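Local coordinates for protein prepilin (Salmonella typhi, PDB 3FHV) that probably builds type IVb pili as their pilin subunit PilS, here seen as its soluble globular domain, through which the typhoid bacterium binds host CFTR, at residues T9-Y14 with T106-S111; G23-K26 with A32-S35; A100-S105 with E132-E137. All coordinates share one frame; numbering follows the deposited sequence.

In the fold
From its N terminus the chain enters helix 8-25, whose early turns at 9-14 meet 106-111 on helix 98-111, so contact 1 closes a large loop that holds much of the antiparallel sheet. Contact 2 is nested inside it and closes a short loop: the last turn of helix 8-25 meets 32-35, just ahead of helix 36-45, some 22 Å from contact 1, centre to centre. Contact 3 joins 100-105 to 132-137, closing a loop of 26 residues; it crosses contact 1, since 100-105 falls inside that loop and 132-137 beyond it. The two touch, L11 against I104. Helix 98-111 therefore bridges helix 8-25 and helix 131-137, just before C138, which is disulfide-bonded to C101.

Contact 1 (T9-Y14 with T106-S111); sequences TELTNY and TGMSRS
Torsions bring L11 and M108 together: the leucine side chain swings out with CG trans to its N (chi1 -175°), whereas M108 is bent at both chi2 and chi3 and lays its thioether along the flank of helix 8-25. They pass alongside with opposed headings, each reaching toward the other's helix. CD1 of L11 settles 3.4 Å from SD of M108 and 3.5 Å from the M108 backbone N, so one methyl rests on both the side chain and the main chain of the facing helix. CD1 of L11 also lies 3.7 Å from C of G107, and CD2 reaches CA of the same glycine at 4.0 Å. Glycine suits this spot, since with no side chain it lets leucine reach the helix backbone, and L11 and G107 have the nearest CA atoms, 6.8 Å apart. The short helix segments cross at -48° with their axes 10.2 Å apart, a spacing bridged by the side chains of L11 and M108. Y14 contributes its CB, 4.1 Å from CE of M108, while its ring leads away to meet F152 of strand 148-154, and OH bonds to T93 OG1. M108 also lies against F152, Y154 and I117, so its flexible chain fills the seam between the two helices and the sheet. No hydrogen bond joins the segments; leucine branches, a pliable thioether and a bare glycine backbone fit by shape in an apolar contact that joins helix 98-111 to helix 8-25.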
loop_
_atom_site.group_PDB
_atom_site.type_symbol
_atom_site.label_atom_id
_atom_site.label_comp_id
_atom_site.label_asym_id
_atom_site.label_seq_id
_atom_site.Cartn_x
_atom_site.Cartn_y
_atom_site.Cartn_z
ATOM N N THR A 9 10.740 6.884 2.184
ATOM C CA THR A 9 9.787 6.426 1.175
ATOM C C THR A 9 10.246 5.086 0.622
ATOM O O THR A 9 9.456 4.156 0.479
ATOM C CB THR A 9 9.683 7.417 -0.014
ATOM O OG1 THR A 9 9.194 8.674 0.459
ATOM C CG2 THR A 9 8.715 6.879 -1.084
ATOM N N GLU A 10 11.537 5.007 0.321
ATOM C CA GLU A 10 12.132 3.804 -0.229
ATOM C C GLU A 10 11.892 2.596 0.673
ATOM O O GLU A 10 11.493 1.525 0.202
ATOM C CB GLU A 10 13.634 4.026 -0.442
ATOM C CG GLU A 10 13.985 5.067 -1.517
ATOM C CD GLU A 10 13.587 6.503 -1.147
ATOM O OE1 GLU A 10 13.544 6.836 0.057
ATOM O OE2 GLU A 10 13.336 7.308 -2.068
ATOM N N LEU A 11 12.123 2.773 1.971
ATOM C CA LEU A 11 11.935 1.695 2.934
ATOM C C LEU A 11 10.479 1.231 2.933
ATOM O O LEU A 11 10.185 0.035 2.886
ATOM C CB LEU A 11 12.326 2.172 4.333
ATOM C CG LEU A 11 12.308 1.115 5.436
ATOM C CD1 LEU A 11 13.394 0.076 5.187
ATOM C CD2 LEU A 11 12.532 1.788 6.779
ATOM N N THR A 12 9.569 2.193 2.975
ATOM C CA THR A 12 8.148 1.892 2.970
ATOM C C THR A 12 7.747 1.191 1.671
ATOM O O THR A 12 6.880 0.308 1.675
ATOM C CB THR A 12 7.321 3.183 3.134
ATOM O OG1 THR A 12 7.677 3.801 4.377
ATOM C CG2 THR A 12 5.811 2.874 3.133
ATOM N N ASN A 13 8.379 1.581 0.566
ATOM C CA ASN A 13 8.066 0.979 -0.727
ATOM C C ASN A 13 8.427 -0.497 -0.761
ATOM O O ASN A 13 7.639 -1.319 -1.226
ATOM C CB ASN A 13 8.781 1.717 -1.877
ATOM C CG ASN A 13 8.041 2.972 -2.315
ATOM O OD1 ASN A 13 6.828 3.079 -2.141
ATOM N ND2 ASN A 13 8.765 3.912 -2.914
ATOM N N TYR A 14 9.614 -0.842 -0.267
ATOM C CA TYR A 14 10.024 -2.243 -0.269
ATOM C C TYR A 14 9.182 -3.057 0.703
ATOM O O TYR A 14 8.819 -4.190 0.417
ATOM C CB TYR A 14 11.508 -2.374 0.095
ATOM C CG TYR A 14 12.416 -1.666 -0.885
ATOM C CD1 TYR A 14 12.282 -1.871 -2.261
ATOM C CD2 TYR A 14 13.372 -0.756 -0.443
ATOM C CE1 TYR A 14 13.078 -1.171 -3.176
ATOM C CE2 TYR A 14 14.168 -0.059 -1.342
ATOM C CZ TYR A 14 14.012 -0.264 -2.702
ATOM O OH TYR A 14 14.770 0.455 -3.589
ATOM N N THR A 106 19.410 -1.317 7.267
ATOM C CA THR A 106 19.149 -1.377 8.700
ATOM C C THR A 106 17.657 -1.261 8.977
ATOM O O THR A 106 17.131 -1.917 9.875
ATOM C CB THR A 106 19.916 -0.285 9.480
ATOM O OG1 THR A 106 19.569 1.015 8.984
ATOM C CG2 THR A 106 21.416 -0.502 9.331
ATOM N N GLY A 107 16.973 -0.438 8.193
ATOM C CA GLY A 107 15.539 -0.281 8.375
ATOM C C GLY A 107 14.776 -1.578 8.147
ATOM O O GLY A 107 13.862 -1.914 8.909
ATOM N N MET A 108 15.150 -2.313 7.101
ATOM C CA MET A 108 14.489 -3.579 6.784
ATOM C C MET A 108 14.798 -4.606 7.875
ATOM O O MET A 108 13.975 -5.474 8.172
ATOM C CB MET A 108 14.948 -4.107 5.415
ATOM C CG MET A 108 14.534 -3.240 4.210
ATOM S SD MET A 108 12.738 -3.047 3.957
ATOM C CE MET A 108 12.317 -4.683 3.381
ATOM N N SER A 109 15.986 -4.509 8.466
ATOM C CA SER A 109 16.368 -5.419 9.543
ATOM C C SER A 109 15.469 -5.172 10.758
ATOM O O SER A 109 14.907 -6.106 11.327
ATOM C CB SER A 109 17.825 -5.194 9.957
ATOM O OG SER A 109 18.162 -6.012 11.071
ATOM N N ARG A 110 15.337 -3.905 11.141
ATOM C CA ARG A 110 14.517 -3.525 12.292
ATOM C C ARG A 110 13.040 -3.812 12.061
ATOM O O ARG A 110 12.328 -4.234 12.976
ATOM C CB ARG A 110 14.696 -2.037 12.609
ATOM C CG ARG A 110 16.127 -1.648 12.955
ATOM C CD ARG A 110 16.252 -0.153 13.245
ATOM N NE ARG A 110 17.657 0.254 13.297
ATOM C CZ ARG A 110 18.080 1.503 13.474
ATOM N NH1 ARG A 110 17.209 2.495 13.620
ATOM N NH2 ARG A 110 19.383 1.758 13.510
ATOM N N SER A 111 12.578 -3.564 10.842
ATOM C CA SER A 111 11.190 -3.819 10.482
ATOM C C SER A 111 10.875 -5.283 10.811
ATOM O O SER A 111 9.740 -5.634 11.146
ATOM C CB SER A 111 10.988 -3.550 8.990
ATOM O OG SER A 111 9.628 -3.700 8.625
#

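Contact 2 (G23-K26 with A32-S35); sequences GMMK and AFTS
F33 meets M24 and M25 across this contact, and two residues on from it S35 makes the polar bond of the loop: its OG caps the start of helix 36-45 by accepting from the backbone N of K38. Serine suits an N-cap because its short side chain can turn back to an amide of the first turn that has no earlier carbonyl to bind. F33 itself sends its ring back to the last turn of helix 8-25, where two consecutive methionines receive it. They do so by different routes. M24 runs straight out, with chi1 and chi2 both near 180°, and bends only at its last torsion, which brings CE 3.7 Å from CE2 and 3.8 Å from CZ of F33. M24 and F33 reach toward each other from opposite sides, and the methyl sits obliquely to the ring. M25 is folded at chi2 as well as chi3 and comes in at the rim. Its SD lies 5.1 Å from the centroid of the F33 ring, 88° off the ring normal, and therefore in the ring plane beside CE2 and CD2. This is a Met-aromatic contact of the edge type, in which the sulfur probably meets the partly positive ring hydrogens. Helix 36-45 completes the surroundings: F33 touches M39 and T42, M25 touches M39, and M24 touches L43. The cluster thus joins the end of one helix, the connecting loop and the next helix. Lying near the surface, it relies on dispersion and on one sulfur-aromatic interaction, and the unbranched, polarisable methionines can mould themselves to the ring, through which the loop meets the helix end.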
loop_
_atom_site.group_PDB
_atom_site.type_symbol
_atom_site.label_atom_id
_atom_site.label_comp_id
_atom_site.label_asym_id
_atom_site.label_seq_id
_atom_site.Cartn_x
_atom_site.Cartn_y
_atom_site.Cartn_z
ATOM N N GLY A 23 0.727 -11.339 -0.209
ATOM C CA GLY A 23 -0.713 -11.450 -0.396
ATOM C C GLY A 23 -1.051 -12.117 -1.720
ATOM O O GLY A 23 -1.917 -12.993 -1.785
ATOM N N MET A 24 -0.364 -11.707 -2.782
ATOM C CA MET A 24 -0.592 -12.277 -4.105
ATOM C C MET A 24 -0.196 -13.751 -4.172
ATOM O O MET A 24 -0.906 -14.558 -4.764
ATOM C CB MET A 24 0.193 -11.500 -5.165
ATOM C CG MET A 24 0.066 -12.069 -6.571
ATOM S SD MET A 24 0.969 -11.123 -7.818
ATOM C CE MET A 24 2.551 -11.861 -7.733
ATOM N N MET A 25 0.934 -14.101 -3.568
ATOM C CA MET A 25 1.399 -15.484 -3.606
ATOM C C MET A 25 0.496 -16.461 -2.863
ATOM O O MET A 25 0.441 -17.643 -3.204
ATOM C CB MET A 25 2.835 -15.575 -3.074
ATOM C CG MET A 25 3.868 -14.931 -3.987
ATOM S SD MET A 25 3.902 -15.665 -5.643
ATOM C CE MET A 25 2.667 -14.736 -6.452
ATOM N N LYS A 26 -0.217 -15.976 -1.854
ATOM C CA LYS A 26 -1.119 -16.840 -1.102
ATOM C C LYS A 26 -2.227 -17.371 -2.009
ATOM O O LYS A 26 -2.860 -18.382 -1.704
ATOM C CB LYS A 26 -1.738 -16.077 0.074
ATOM C CG LYS A 26 -0.754 -15.766 1.179
ATOM C CD LYS A 26 -1.436 -15.107 2.365
ATOM C CE LYS A 26 -0.442 -14.861 3.490
ATOM N NZ LYS A 26 -1.064 -14.152 4.637
ATOM N N ALA A 32 4.088 -21.573 -10.637
ATOM C CA ALA A 32 5.034 -20.648 -10.038
ATOM C C ALA A 32 5.692 -19.779 -11.094
ATOM O O ALA A 32 5.738 -20.138 -12.277
ATOM C CB ALA A 32 6.101 -21.426 -9.271
ATOM N N PHE A 33 6.202 -18.630 -10.660
ATOM C CA PHE A 33 6.877 -17.726 -11.573
ATOM C C PHE A 33 8.264 -18.303 -11.841
ATOM O O PHE A 33 8.890 -18.867 -10.942
ATOM C CB PHE A 33 6.980 -16.327 -10.951
ATOM C CG PHE A 33 5.654 -15.635 -10.804
ATOM C CD1 PHE A 33 4.987 -15.139 -11.919
ATOM C CD2 PHE A 33 5.063 -15.494 -9.556
ATOM C CE1 PHE A 33 3.752 -14.515 -11.790
ATOM C CE2 PHE A 33 3.828 -14.875 -9.420
ATOM C CZ PHE A 33 3.171 -14.385 -10.537
ATOM N N THR A 34 8.725 -18.186 -13.082
ATOM C CA THR A 34 10.034 -18.704 -13.459
ATOM C C THR A 34 11.021 -17.585 -13.788
ATOM O O THR A 34 12.160 -17.841 -14.169
ATOM C CB THR A 34 9.930 -19.652 -14.674
ATOM O OG1 THR A 34 9.440 -18.933 -15.808
ATOM C CG2 THR A 34 8.984 -20.801 -14.367
ATOM N N SER A 35 10.583 -16.340 -13.654
ATOM C CA SER A 35 11.469 -15.213 -13.928
ATOM C C SER A 35 10.993 -13.963 -13.207
ATOM O O SER A 35 9.789 -13.764 -13.008
ATOM C CB SER A 35 11.542 -14.924 -15.427
ATOM O OG SER A 35 10.384 -14.240 -15.870
#

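Contact 3 (A100-S105 with E132-E137); sequences ACVSIS and EIASSE
A134 pushes its methyl between V102 and S105 of the facing helix: CB of A134 lies 3.3 Å from OG of S105, 3.9 Å from CA of V102 and 4.0 Å from its CG1. Alanine suits the place because its small side chain allows the CA atoms of V102 and A134 to come within 5.0 Å. The other valine branch lies alongside, so that V102 spreads its fork over A134 and S135: CG1 is by the A134 methyl, and CG2 of V102 rests 3.9 Å from CA of S135, whose own OG turns back to A131 O. The next shell is C101 O, which fixes the S105 hydroxyl. A chi1 of 64° sets OG between the backbone N and the carbonyl carbon, from where S105 OG donates to C101 O of its own helix at 2.7 Å, with a C=O...OG angle of 146°; that oxygen also accepts from the S105 backbone N. Beyond it, C101 SG forms the disulfide with C138, directly after helix 131-137, and T106 adds a further methyl against A134. The two segments run roughly antiparallel, at 148°, with axes 8.6 Å apart. Small side chains and a hydroxyl satisfied within its own helix make an uncharged, close-fitting interface, locked at one end by the covalent bridge, as in the disulfide-bounded region of type IV pilins.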
loop_
_atom_site.group_PDB
_atom_site.type_symbol
_atom_site.label_atom_id
_atom_site.label_comp_id
_atom_site.label_asym_id
_atom_site.label_seq_id
_atom_site.Cartn_x
_atom_site.Cartn_y
_atom_site.Cartn_z
ATOM N N ALA A 100 21.795 5.685 1.431
ATOM C CA ALA A 100 20.514 4.993 1.351
ATOM C C ALA A 100 20.678 3.513 1.671
ATOM O O ALA A 100 19.839 2.923 2.339
ATOM C CB ALA A 100 19.913 5.164 -0.037
ATOM N N CYS A 101 21.757 2.913 1.180
ATOM C CA CYS A 101 22.024 1.503 1.431
ATOM C C CYS A 101 22.084 1.230 2.934
ATOM O O CYS A 101 21.563 0.227 3.413
ATOM C CB CYS A 101 23.343 1.111 0.768
ATOM S SG CYS A 101 24.010 -0.554 1.106
ATOM N N VAL A 102 22.721 2.125 3.678
ATOM C CA VAL A 102 22.824 1.947 5.121
ATOM C C VAL A 102 21.479 2.089 5.819
ATOM O O VAL A 102 21.115 1.264 6.658
ATOM C CB VAL A 102 23.802 2.959 5.744
ATOM C CG1 VAL A 102 23.790 2.817 7.266
ATOM C CG2 VAL A 102 25.209 2.720 5.199
ATOM N N SER A 103 20.739 3.137 5.476
ATOM C CA SER A 103 19.441 3.365 6.101
ATOM C C SER A 103 18.396 2.319 5.707
ATOM O O SER A 103 17.597 1.896 6.535
ATOM C CB SER A 103 18.925 4.759 5.743
ATOM O OG SER A 103 18.678 4.847 4.356
ATOM N N ILE A 104 18.396 1.909 4.445
ATOM C CA ILE A 104 17.433 0.922 3.987
ATOM C C ILE A 104 17.720 -0.475 4.542
ATOM O O ILE A 104 16.807 -1.165 5.008
ATOM C CB ILE A 104 17.400 0.855 2.451
ATOM C CG1 ILE A 104 16.939 2.208 1.883
ATOM C CG2 ILE A 104 16.459 -0.256 1.995
ATOM C CD1 ILE A 104 17.139 2.332 0.371
ATOM N N SER A 105 18.980 -0.897 4.496
ATOM C CA SER A 105 19.313 -2.222 4.995
ATOM C C SER A 105 19.025 -2.328 6.491
ATOM O O SER A 105 18.441 -3.316 6.940
ATOM C CB SER A 105 20.785 -2.568 4.699
ATOM O OG SER A 105 21.669 -1.694 5.373
ATOM N N GLU A 132 26.498 -0.562 11.964
ATOM C CA GLU A 132 27.928 -0.823 11.860
ATOM C C GLU A 132 28.224 -1.767 10.702
ATOM O O GLU A 132 29.190 -1.569 9.970
ATOM C CB GLU A 132 28.473 -1.425 13.160
ATOM C CG GLU A 132 28.513 -0.475 14.349
ATOM C CD GLU A 132 27.137 -0.094 14.847
ATOM O OE1 GLU A 132 26.188 -0.875 14.621
ATOM O OE2 GLU A 132 27.005 0.977 15.480
ATOM N N ILE A 133 27.400 -2.794 10.529
ATOM C CA ILE A 133 27.625 -3.735 9.434
ATOM C C ILE A 133 27.371 -3.062 8.087
ATOM O O ILE A 133 28.192 -3.147 7.169
ATOM C CB ILE A 133 26.705 -4.983 9.561
ATOM C CG1 ILE A 133 27.193 -5.880 10.703
ATOM C CG2 ILE A 133 26.675 -5.754 8.243
ATOM C CD1 ILE A 133 26.248 -7.045 11.022
ATOM N N ALA A 134 26.228 -2.390 7.974
ATOM C CA ALA A 134 25.861 -1.717 6.736
ATOM C C ALA A 134 26.898 -0.689 6.295
ATOM O O ALA A 134 27.305 -0.677 5.129
ATOM C CB ALA A 134 24.495 -1.059 6.885
ATOM N N SER A 135 27.327 0.168 7.221
ATOM C CA SER A 135 28.318 1.200 6.907
ATOM C C SER A 135 29.542 0.607 6.222
ATOM O O SER A 135 30.125 1.204 5.314
ATOM C CB SER A 135 28.774 1.917 8.183
ATOM O OG SER A 135 27.699 2.597 8.801
ATOM N N SER A 136 29.932 -0.578 6.660
ATOM C CA SER A 136 31.103 -1.222 6.100
ATOM C C SER A 136 30.810 -1.922 4.776
ATOM O O SER A 136 31.543 -1.746 3.799
ATOM C CB SER A 136 31.675 -2.208 7.126
ATOM O OG SER A 136 32.802 -2.907 6.621
ATOM N N GLU A 137 29.733 -2.701 4.731
ATOM C CA GLU A 137 29.385 -3.434 3.520
ATOM C C GLU A 137 28.832 -2.597 2.370
ATOM O O GLU A 137 28.964 -2.979 1.215
ATOM C CB GLU A 137 28.407 -4.557 3.848
ATOM C CG GLU A 137 28.960 -5.563 4.838
ATOM C CD GLU A 137 27.978 -6.669 5.122
ATOM O OE1 GLU A 137 26.786 -6.474 4.803
ATOM O OE2 GLU A 137 28.383 -7.714 5.670
#